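Local coordinates for protein type I modular polyketide synthase (PDB 6IYR) that probably selects an acyl-coenzyme A extender unit and transfers its acyl group to the carrier protein of module 8 during salinomycin assembly, at residues V377-E380 / D381-T385; R384-D388 / R389-A393; V261-A264 / A265-R269; E357-T360 / G361-D365; A304-R308 / D309-A313. All coordinates share one frame; numbering follows the deposited sequence.

Contacts 1 and 2 share Arg384 and Thr385 and follow helix 379-388 from its first turn to its C-terminal cap, their centres about 10 Å apart. Contacts 3 and 5 lie side by side in the small mixed-sheet subdomain, centres about 11 Å apart, joined by packing of Val261 CG1 on Val311 CG1 at 3.7 Å and by a probable hydrogen bond from Ala262 N to Arg312 O. Contact 4 meets contact 2 where Phe358 packs on Arg389 and Leu386. Contacts 4 and 5 are farthest apart, with centres about 38 Å from each other. Near the probable nucleophile elbow around Ser220 lies contact 1: Val377 touches His219, and Phe379 lies close by.

Contact 1: residues V377-E380 / D381-T385; sequences VRFE and DAVRT
The chain passes from a short strand, 377-378, straight into the first turn of helix 379-388, with Arg378 at the N-cap position. Ala382 N makes a weak bond of 3.3 Å back to Arg378 O, and the regular alpha-helical ladder follows as Val383 N reaches Phe379 O at 3.1 Å and Arg384 N reaches Glu380 O at 2.9 Å. Two i to i+4 side-chain pairs use this turn. Phe379 offers a face of its ring to Val383, whose CG2 methyl makes a CH-pi contact 4.1 Å from the ring centroid and 22° off its normal, displaced toward the rim near CE2. Both residues are buried; the ring also touches Val407 and Leu403 and lies near the probable nucleophile elbow without touching it. On another side of the helix Glu380 and Arg384 run alongside each other as a salt bridge. Glu380 stands with CG trans to its own N (chi1 172°) and an extended chain, which carries the carboxylate along the helix to the arginine. The two charged planes are turned 53° apart, and a single oxygen serves both nitrogens, with NH1 held weakly. Thr410 of helix 404-414 touches Glu380 and Val383 alike. The stronger contact of the salt bridge comes from Arg384 NE, which meets the anti side of Glu380 OE2 at 2.8 Å, tilted out of the carboxylate plane.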
# COMPACT_ATOMS: atom_id res chain seq x y z
N VAL A 377 6.37 15.04 -5.04
CA VAL A 377 5.88 13.73 -5.37
C VAL A 377 4.63 13.95 -6.19
O VAL A 377 3.62 14.40 -5.68
CB VAL A 377 5.53 12.93 -4.11
CG1 VAL A 377 4.90 11.61 -4.46
CG2 VAL A 377 6.75 12.75 -3.23
N ARG A 378 4.69 13.64 -7.47
CA ARG A 378 3.54 13.82 -8.35
C ARG A 378 2.65 12.58 -8.39
O ARG A 378 2.51 11.93 -9.41
CB ARG A 378 4.01 14.21 -9.74
CG ARG A 378 5.12 15.23 -9.70
CD ARG A 378 5.31 15.94 -11.02
NE ARG A 378 6.45 16.85 -10.95
CZ ARG A 378 6.38 18.14 -10.61
NH1 ARG A 378 7.48 18.86 -10.56
NH2 ARG A 378 5.20 18.68 -10.32
N PHE A 379 2.06 12.26 -7.25
CA PHE A 379 1.22 11.09 -7.12
C PHE A 379 -0.07 11.13 -7.92
O PHE A 379 -0.36 10.21 -8.65
CB PHE A 379 0.95 10.81 -5.65
CG PHE A 379 0.27 9.51 -5.41
CD1 PHE A 379 0.95 8.33 -5.51
CD2 PHE A 379 -1.06 9.48 -5.07
CE1 PHE A 379 0.33 7.13 -5.28
CE2 PHE A 379 -1.69 8.29 -4.84
CZ PHE A 379 -1.00 7.12 -4.95
N GLU A 380 -0.76 12.26 -7.90
CA GLU A 380 -2.02 12.39 -8.62
C GLU A 380 -1.81 12.23 -10.11
O GLU A 380 -2.60 11.60 -10.77
CB GLU A 380 -2.69 13.74 -8.35
CG GLU A 380 -3.90 14.00 -9.23
CD GLU A 380 -4.36 15.44 -9.24
OE1 GLU A 380 -3.72 16.30 -8.62
OE2 GLU A 380 -5.36 15.72 -9.89
N ASP A 381 -0.73 12.79 -10.61
CA ASP A 381 -0.39 12.73 -12.00
C ASP A 381 -0.20 11.30 -12.45
O ASP A 381 -0.68 10.91 -13.49
CB ASP A 381 0.93 13.43 -12.15
CG ASP A 381 0.91 14.44 -13.21
OD1 ASP A 381 1.01 15.63 -12.86
OD2 ASP A 381 0.79 14.05 -14.38
N ALA A 382 0.50 10.52 -11.65
CA ALA A 382 0.73 9.14 -11.97
C ALA A 382 -0.58 8.37 -12.00
O ALA A 382 -0.82 7.60 -12.90
CB ALA A 382 1.65 8.53 -10.96
N VAL A 383 -1.45 8.63 -11.03
CA VAL A 383 -2.71 7.94 -10.98
C VAL A 383 -3.56 8.27 -12.21
O VAL A 383 -4.15 7.39 -12.80
CB VAL A 383 -3.49 8.25 -9.69
CG1 VAL A 383 -4.89 7.68 -9.78
CG2 VAL A 383 -2.76 7.70 -8.49
N ARG A 384 -3.55 9.53 -12.61
CA ARG A 384 -4.30 9.95 -13.78
C ARG A 384 -3.76 9.26 -15.02
O ARG A 384 -4.51 8.84 -15.86
CB ARG A 384 -4.26 11.46 -13.93
CG ARG A 384 -5.22 12.19 -13.01
CD ARG A 384 -5.14 13.69 -13.16
NE ARG A 384 -6.07 14.36 -12.27
CZ ARG A 384 -7.29 14.70 -12.61
NH1 ARG A 384 -8.08 15.31 -11.75
NH2 ARG A 384 -7.73 14.44 -13.83
N THR A 385 -2.45 9.14 -15.12
CA THR A 385 -1.83 8.44 -16.23
C THR A 385 -2.33 7.00 -16.30
O THR A 385 -2.72 6.53 -17.37
CB THR A 385 -0.33 8.48 -16.06
OG1 THR A 385 0.09 9.82 -16.32
CG2 THR A 385 0.39 7.56 -17.02

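Contact 2: residues R384-D388 / R389-A393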
# COMPACT_ATOMS: atom_id res chain seq x y z
N ARG A 384 -3.55 9.53 -12.61
CA ARG A 384 -4.30 9.95 -13.78
C ARG A 384 -3.76 9.26 -15.02
O ARG A 384 -4.51 8.84 -15.86
CB ARG A 384 -4.26 11.46 -13.93
CG ARG A 384 -5.22 12.19 -13.01
CD ARG A 384 -5.14 13.69 -13.16
NE ARG A 384 -6.07 14.36 -12.27
CZ ARG A 384 -7.29 14.70 -12.61
NH1 ARG A 384 -8.08 15.31 -11.75
NH2 ARG A 384 -7.73 14.44 -13.83
N THR A 385 -2.45 9.14 -15.12
CA THR A 385 -1.83 8.44 -16.23
C THR A 385 -2.33 7.00 -16.30
O THR A 385 -2.72 6.53 -17.37
CB THR A 385 -0.33 8.48 -16.06
OG1 THR A 385 0.09 9.82 -16.32
CG2 THR A 385 0.39 7.56 -17.02
N LEU A 386 -2.38 6.32 -15.15
CA LEU A 386 -2.77 4.92 -15.14
C LEU A 386 -4.26 4.71 -15.44
O LEU A 386 -4.64 3.80 -16.18
CB LEU A 386 -2.37 4.25 -13.83
CG LEU A 386 -0.86 4.26 -13.66
CD1 LEU A 386 -0.41 3.84 -12.29
CD2 LEU A 386 -0.22 3.32 -14.67
N LEU A 387 -5.06 5.63 -14.95
CA LEU A 387 -6.47 5.62 -15.18
C LEU A 387 -6.72 5.76 -16.67
O LEU A 387 -7.51 5.02 -17.25
CB LEU A 387 -7.11 6.78 -14.45
CG LEU A 387 -7.94 6.47 -13.20
CD1 LEU A 387 -7.78 5.09 -12.59
CD2 LEU A 387 -7.83 7.60 -12.21
N ASP A 388 -6.04 6.71 -17.29
CA ASP A 388 -6.17 6.91 -18.73
C ASP A 388 -5.71 5.71 -19.57
O ASP A 388 -6.24 5.46 -20.62
CB ASP A 388 -5.41 8.15 -19.19
CG ASP A 388 -6.20 8.93 -20.20
OD1 ASP A 388 -7.25 9.49 -19.82
OD2 ASP A 388 -5.93 8.78 -21.40
N ARG A 389 -4.78 4.95 -19.04
CA ARG A 389 -4.40 3.70 -19.66
C ARG A 389 -5.30 2.52 -19.29
O ARG A 389 -5.03 1.40 -19.70
CB ARG A 389 -2.93 3.42 -19.37
CG ARG A 389 -2.04 4.49 -20.03
CD ARG A 389 -0.66 4.49 -19.44
NE ARG A 389 0.03 3.22 -19.65
CZ ARG A 389 0.75 2.95 -20.74
NH1 ARG A 389 0.88 3.87 -21.67
NH2 ARG A 389 1.37 1.78 -20.90
N GLY A 390 -6.43 2.78 -18.63
CA GLY A 390 -7.41 1.71 -18.39
C GLY A 390 -7.17 0.80 -17.21
O GLY A 390 -7.83 -0.22 -17.08
N HIS A 391 -6.25 1.13 -16.32
CA HIS A 391 -6.08 0.32 -15.15
C HIS A 391 -7.30 0.47 -14.23
O HIS A 391 -7.85 1.56 -14.11
CB HIS A 391 -4.83 0.71 -14.40
CG HIS A 391 -3.57 0.35 -15.12
ND1 HIS A 391 -2.88 -0.80 -14.85
CD2 HIS A 391 -2.88 1.01 -16.08
CE1 HIS A 391 -1.81 -0.85 -15.64
NE2 HIS A 391 -1.81 0.22 -16.41
N GLY A 392 -7.77 -0.64 -13.67
CA GLY A 392 -9.07 -0.63 -12.98
C GLY A 392 -8.96 -0.82 -11.48
O GLY A 392 -9.93 -0.65 -10.75
N ALA A 393 -7.80 -1.29 -11.03
CA ALA A 393 -7.62 -1.59 -9.62
C ALA A 393 -6.27 -1.15 -9.09
O ALA A 393 -5.24 -1.40 -9.71
CB ALA A 393 -7.82 -3.06 -9.33
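Gly390 N donates to Leu387 O at 2.8 Å, the shortest of the bonds that close the end of helix 379-388; the N-H stands well above the carbonyl plane, 62° out of it. Its neighbour His391 N reaches back to Leu386 O at 3.1 Å, while Arg389 N keeps the last i to i+4 bond, to Thr385 O. The His391 ring comes in beside the same Leu386 carbonyl: CD2 lies 3.3 Å from Leu386 O, which sits at the ring edge in its plane. Leu386 CD2 packs against His391 CD2 at 3.8 Å. ND1 of the imidazole is held from outside the turn, by Arg127 O. Arg389 and Thr385 lie side by side and point the same way, Arg389 CG 3.4 Å from Thr385 O and Arg389 CD 4.0 Å from Thr385 CG2; a bend at chi3 (62°) then turns the arginine chain beyond CD. Leu387 CD1 rests near His391 O. With Leu386 and Leu387 both on Phe394 of strand 393-396, the helix end is seated on the parallel sheet. The positive phi of Gly390 and the paired bonds, His391 N to Leu386 O and Gly390 N to Leu387 O, make this a Schellman motif that turns the chain from helix to strand.

Contact 3: residues V261-A264 / A265-R269; sequences VAEA and ADSVR
Val268 CG2 is the hub of this contact at the start of helix 265-273, lying 3.5 Å from Glu263 CB. The same methyl is 3.4 Å from Ala264 O and also touches Val261 CG1. The glutamate uses its aliphatic part as a cover here, its CG also resting 3.7 Å from Ser267 CB. An extended course, with CG opposite the backbone N (chi1 -171°), lays the Glu263 chain across Ser267 and Val268, and its OE2 comes within 3.6 Å of Val268 CG2. The backbone closes the first helical turn. The carbonyl O of Ala264, the N-cap residue, accepts from Val268 N at 2.9 Å, the N-H approaching almost head-on. Farther out, the carboxylate of Glu263 is held by a salt bridge from its OE1 to Arg271 NH1, one helical turn beyond Ser267, which helps to fix the direction of the chain. Val268 continues onto Thr290 and Val292 of strand 289-294, while Val261 and Glu263 both touch Val311. The contact thus joins helix 265-273 to the preceding strand 257-261 and to the mixed sheet of the small subdomain. Chemically, the contact divides one glutamate between two tasks: its methylenes pack against Ser267 and Val268, and its charge is met by an arginine of the same helix, so the acid probably remains ionised.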
# COMPACT_ATOMS: atom_id res chain seq x y z
N VAL A 261 -2.89 20.01 3.01
CA VAL A 261 -3.76 21.11 2.64
C VAL A 261 -4.74 20.61 1.62
O VAL A 261 -4.36 20.06 0.58
CB VAL A 261 -2.97 22.26 2.00
CG1 VAL A 261 -3.88 23.45 1.82
CG2 VAL A 261 -1.79 22.63 2.89
N ALA A 262 -6.02 20.76 1.96
CA ALA A 262 -7.09 20.26 1.11
C ALA A 262 -7.38 21.31 0.08
O ALA A 262 -8.40 21.94 0.14
CB ALA A 262 -8.35 19.96 1.92
N GLU A 263 -6.45 21.52 -0.84
CA GLU A 263 -6.60 22.54 -1.85
C GLU A 263 -5.88 21.97 -3.05
O GLU A 263 -4.92 21.22 -2.90
CB GLU A 263 -5.91 23.81 -1.36
CG GLU A 263 -6.15 25.06 -2.19
CD GLU A 263 -5.66 26.37 -1.51
OE1 GLU A 263 -6.40 27.38 -1.55
OE2 GLU A 263 -4.51 26.45 -1.02
N ALA A 264 -6.31 22.34 -4.25
CA ALA A 264 -5.62 21.96 -5.47
C ALA A 264 -4.20 22.49 -5.55
O ALA A 264 -3.90 23.63 -5.20
CB ALA A 264 -6.41 22.44 -6.68
N ALA A 265 -3.37 21.69 -6.20
CA ALA A 265 -1.96 21.96 -6.33
C ALA A 265 -1.66 23.37 -6.83
O ALA A 265 -0.72 23.99 -6.36
CB ALA A 265 -1.33 20.93 -7.26
N ASP A 266 -2.38 23.81 -7.86
CA ASP A 266 -2.12 25.15 -8.42
C ASP A 266 -2.36 26.26 -7.39
O ASP A 266 -1.63 27.24 -7.36
CB ASP A 266 -3.04 25.41 -9.62
CG ASP A 266 -2.71 24.54 -10.79
OD1 ASP A 266 -1.50 24.29 -11.02
OD2 ASP A 266 -3.66 24.11 -11.48
N SER A 267 -3.51 26.23 -6.75
CA SER A 267 -3.82 27.23 -5.73
C SER A 267 -2.80 27.16 -4.61
O SER A 267 -2.43 28.18 -4.06
CB SER A 267 -5.23 27.02 -5.16
OG SER A 267 -6.21 26.92 -6.18
N VAL A 268 -2.37 25.95 -4.24
CA VAL A 268 -1.44 25.83 -3.11
C VAL A 268 -0.12 26.47 -3.47
O VAL A 268 0.50 27.16 -2.66
CB VAL A 268 -1.19 24.38 -2.70
CG1 VAL A 268 -0.13 24.33 -1.62
CG2 VAL A 268 -2.46 23.76 -2.17
N ARG A 269 0.33 26.19 -4.68
CA ARG A 269 1.58 26.70 -5.18
C ARG A 269 1.58 28.22 -5.13
O ARG A 269 2.56 28.85 -4.70
CB ARG A 269 1.76 26.23 -6.63
CG ARG A 269 3.01 25.44 -6.87
CD ARG A 269 3.05 24.97 -8.32
NE ARG A 269 3.46 23.57 -8.45
CZ ARG A 269 2.65 22.57 -8.82
NH1 ARG A 269 3.14 21.35 -8.92
NH2 ARG A 269 1.37 22.79 -9.07

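Contact 4: residues E357-T360 / G361-D365; sequences EFVT and GTDLD
No direct hydrogen bond joins residues 357-360 to 361-365; instead one water links them across a tight glycine bend. It accepts from Thr360 N at 3.0 Å and donates to Asp363 OD2 at 2.6 Å, thereby tying the end of strand 358-359 to the type I beta turn Gly361-Leu364. The other oxygen of the same carboxylate turns to the backbone of the bend, where Gly361 N donates to Asp363 OD1 at 2.9 Å, meeting it nearly along the C-O bond direction. Asp363 thus holds two successive amides, one directly and one through the water. Its CG sits between its own backbone N and carbonyl carbon (chi1 38°), which brings both oxygens back to Val359 and to these amides. The turn itself is closed by the routine bond from Leu364 N to Gly361 O. Gly361 has a positive phi of 121°, a region that glycine enters readily. Val359 lines one side of the bend: its CB lies 3.4 Å from Asp363 OD2, CG1 rests beside that oxygen, and CG2 faces Gly361 N and, more distantly, Leu364 CD2. Leu364 and Val359 both pack on Phe350 of the partner strand 350-351, and Asp365 then caps helix 366-374 through a bond from its OD1 to Tyr368 N. The bend therefore carries the chain from the two-stranded antiparallel sheet into that helix. The Thr360 and Thr362 side chains cross at an angle, Thr360 CG2 lying 3.6 Å from Thr362 OG1.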
# COMPACT_ATOMS: atom_id res chain seq x y z
N GLU A 357 6.98 9.68 -15.67
CA GLU A 357 7.06 8.73 -16.82
C GLU A 357 7.46 7.34 -16.40
O GLU A 357 8.10 7.17 -15.38
CB GLU A 357 8.11 9.23 -17.84
CG GLU A 357 7.44 9.73 -19.11
CD GLU A 357 7.44 11.22 -19.15
OE1 GLU A 357 8.52 11.77 -18.88
OE2 GLU A 357 6.40 11.83 -19.49
N PHE A 358 7.12 6.34 -17.22
CA PHE A 358 7.64 5.01 -17.03
C PHE A 358 9.11 5.04 -17.31
O PHE A 358 9.57 5.81 -18.16
CB PHE A 358 6.97 4.05 -17.99
CG PHE A 358 5.54 3.77 -17.68
CD1 PHE A 358 5.21 2.85 -16.71
CD2 PHE A 358 4.54 4.36 -18.39
CE1 PHE A 358 3.90 2.55 -16.44
CE2 PHE A 358 3.22 4.10 -18.11
CZ PHE A 358 2.90 3.16 -17.17
N VAL A 359 9.85 4.26 -16.55
CA VAL A 359 11.30 4.25 -16.65
C VAL A 359 11.72 2.88 -17.12
O VAL A 359 11.01 1.88 -16.95
CB VAL A 359 12.02 4.53 -15.31
CG1 VAL A 359 11.66 5.89 -14.79
CG2 VAL A 359 11.74 3.44 -14.28
N THR A 360 12.91 2.83 -17.67
CA THR A 360 13.54 1.58 -17.94
C THR A 360 13.96 0.87 -16.67
O THR A 360 13.88 -0.37 -16.57
CB THR A 360 14.75 1.79 -18.89
OG1 THR A 360 14.28 2.23 -20.16
CG2 THR A 360 15.49 0.47 -19.07
N GLY A 361 14.54 1.62 -15.74
CA GLY A 361 14.96 1.07 -14.45
C GLY A 361 16.44 1.26 -14.22
O GLY A 361 16.89 1.39 -13.07
N THR A 362 17.20 1.26 -15.31
CA THR A 362 18.61 1.49 -15.26
C THR A 362 18.94 2.92 -14.85
O THR A 362 20.06 3.18 -14.47
CB THR A 362 19.26 1.29 -16.66
OG1 THR A 362 18.44 1.93 -17.63
CG2 THR A 362 19.39 -0.20 -17.02
N ASP A 363 18.00 3.83 -15.03
CA ASP A 363 18.11 5.22 -14.55
C ASP A 363 17.91 5.44 -13.01
O ASP A 363 18.12 6.55 -12.49
CB ASP A 363 17.15 6.14 -15.33
CG ASP A 363 15.80 5.48 -15.65
OD1 ASP A 363 15.62 4.27 -15.41
OD2 ASP A 363 14.91 6.18 -16.18
N LEU A 364 17.63 4.39 -12.24
CA LEU A 364 17.38 4.60 -10.82
C LEU A 364 18.63 4.61 -10.02
O LEU A 364 18.86 3.76 -9.15
CB LEU A 364 16.37 3.58 -10.27
CG LEU A 364 15.08 3.50 -11.10
CD1 LEU A 364 13.99 2.66 -10.45
CD2 LEU A 364 14.57 4.90 -11.33
N ASP A 365 19.50 5.56 -10.35
CA ASP A 365 20.79 5.59 -9.72
C ASP A 365 20.76 6.60 -8.56
O ASP A 365 19.69 7.16 -8.25
CB ASP A 365 21.87 5.95 -10.74
CG ASP A 365 21.62 7.26 -11.43
OD1 ASP A 365 20.81 8.11 -10.97
OD2 ASP A 365 22.25 7.46 -12.48
O HOH W 1 13.83 5.54 -18.51

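Contact 5: residues A304-R308 / D309-A313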
# COMPACT_ATOMS: atom_id res chain seq x y z
N ALA A 304 -2.72 28.80 9.56
CA ALA A 304 -3.57 29.92 9.93
C ALA A 304 -4.14 30.61 8.68
O ALA A 304 -5.35 30.86 8.57
CB ALA A 304 -2.75 30.91 10.76
N ALA A 305 -3.29 30.80 7.68
CA ALA A 305 -3.75 31.38 6.44
C ALA A 305 -4.82 30.52 5.76
O ALA A 305 -5.85 31.04 5.29
CB ALA A 305 -2.57 31.62 5.52
N CYS A 306 -4.64 29.20 5.77
CA CYS A 306 -5.60 28.31 5.13
C CYS A 306 -6.93 28.43 5.86
O CYS A 306 -8.01 28.53 5.23
CB CYS A 306 -5.11 26.86 5.16
SG CYS A 306 -3.76 26.54 3.98
N GLU A 307 -6.82 28.43 7.18
CA GLU A 307 -7.98 28.45 8.08
C GLU A 307 -8.80 29.72 7.84
O GLU A 307 -10.03 29.67 7.63
CB GLU A 307 -7.49 28.43 9.53
CG GLU A 307 -8.29 27.52 10.45
CD GLU A 307 -9.48 28.22 11.10
OE1 GLU A 307 -9.28 29.30 11.70
OE2 GLU A 307 -10.60 27.67 11.04
N ARG A 308 -8.10 30.83 7.73
CA ARG A 308 -8.70 32.07 7.27
C ARG A 308 -9.49 31.92 5.97
O ARG A 308 -10.39 32.70 5.74
CB ARG A 308 -7.63 33.13 7.05
CG ARG A 308 -7.95 34.44 7.72
CD ARG A 308 -6.73 35.36 7.74
NE ARG A 308 -5.74 34.96 8.73
CZ ARG A 308 -4.46 34.67 8.46
NH1 ARG A 308 -3.66 34.26 9.44
NH2 ARG A 308 -3.97 34.77 7.23
N ASP A 309 -9.08 31.06 5.06
CA ASP A 309 -9.79 30.93 3.79
C ASP A 309 -10.79 29.80 3.77
O ASP A 309 -11.35 29.47 2.74
CB ASP A 309 -8.80 30.78 2.66
CG ASP A 309 -8.08 32.04 2.39
OD1 ASP A 309 -8.64 33.09 2.75
OD2 ASP A 309 -6.95 32.01 1.88
N GLY A 310 -11.04 29.20 4.91
CA GLY A 310 -11.87 28.03 4.99
C GLY A 310 -11.23 26.76 4.44
O GLY A 310 -11.92 25.78 4.21
N VAL A 311 -9.91 26.74 4.32
CA VAL A 311 -9.24 25.58 3.75
C VAL A 311 -8.65 24.69 4.84
O VAL A 311 -7.92 25.15 5.69
CB VAL A 311 -8.17 26.02 2.73
CG1 VAL A 311 -7.28 24.85 2.34
CG2 VAL A 311 -8.86 26.56 1.50
N ARG A 312 -9.06 23.44 4.88
CA ARG A 312 -8.63 22.55 5.93
C ARG A 312 -7.15 22.21 5.78
O ARG A 312 -6.71 21.75 4.74
CB ARG A 312 -9.44 21.26 5.91
CG ARG A 312 -9.50 20.59 7.28
CD ARG A 312 -10.19 19.24 7.23
NE ARG A 312 -9.21 18.15 7.27
CZ ARG A 312 -8.99 17.37 8.33
NH1 ARG A 312 -8.07 16.42 8.26
NH2 ARG A 312 -9.72 17.50 9.44
N ALA A 313 -6.36 22.52 6.81
CA ALA A 313 -4.95 22.23 6.81
C ALA A 313 -4.62 21.54 8.12
O ALA A 313 -5.06 22.01 9.17
CB ALA A 313 -4.16 23.51 6.68
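Asp309 opens the second segment by sending its N-H to Cys306 O at 2.8 Å, with a weak second hydrogen bond from Asp309 N to Ala305 O at 3.2 Å. Its side chain folds back toward Ala305 and Cys306, CB 3.5 Å from Cys306 O and CG near Ala305 O, with CG trans to the carbonyl carbon (chi1 -72°); beyond it OD2 forms a salt bridge with Arg271 NH2. Gly310 comes next with positive phi, donating from its N to Glu307 O at 2.9 Å. Val311 N then returns to Cys306 O at 2.8 Å, and these two bonds make a Schellman motif that ends helix 296-308, with Gly310 as its C-prime residue. Cys306 O is consequently gripped twice, Val311 N and Asp309 N standing over opposite faces of its carbonyl plane, 45° and 62° out of it. Val311 also sets its side chain against the cysteine, CB to CB, while Val311 O lies 3.3 Å from Cys306 CB. Both residues touch Val261 of strand 257-261 and Arg271 of helix 265-273. Arg312 turns away and bonds through its backbone to Ala262. Ala313, entering strand 313-316, points its methyl back at the helix, its CB 3.8 Å from Cys306 CB and a little farther from SG.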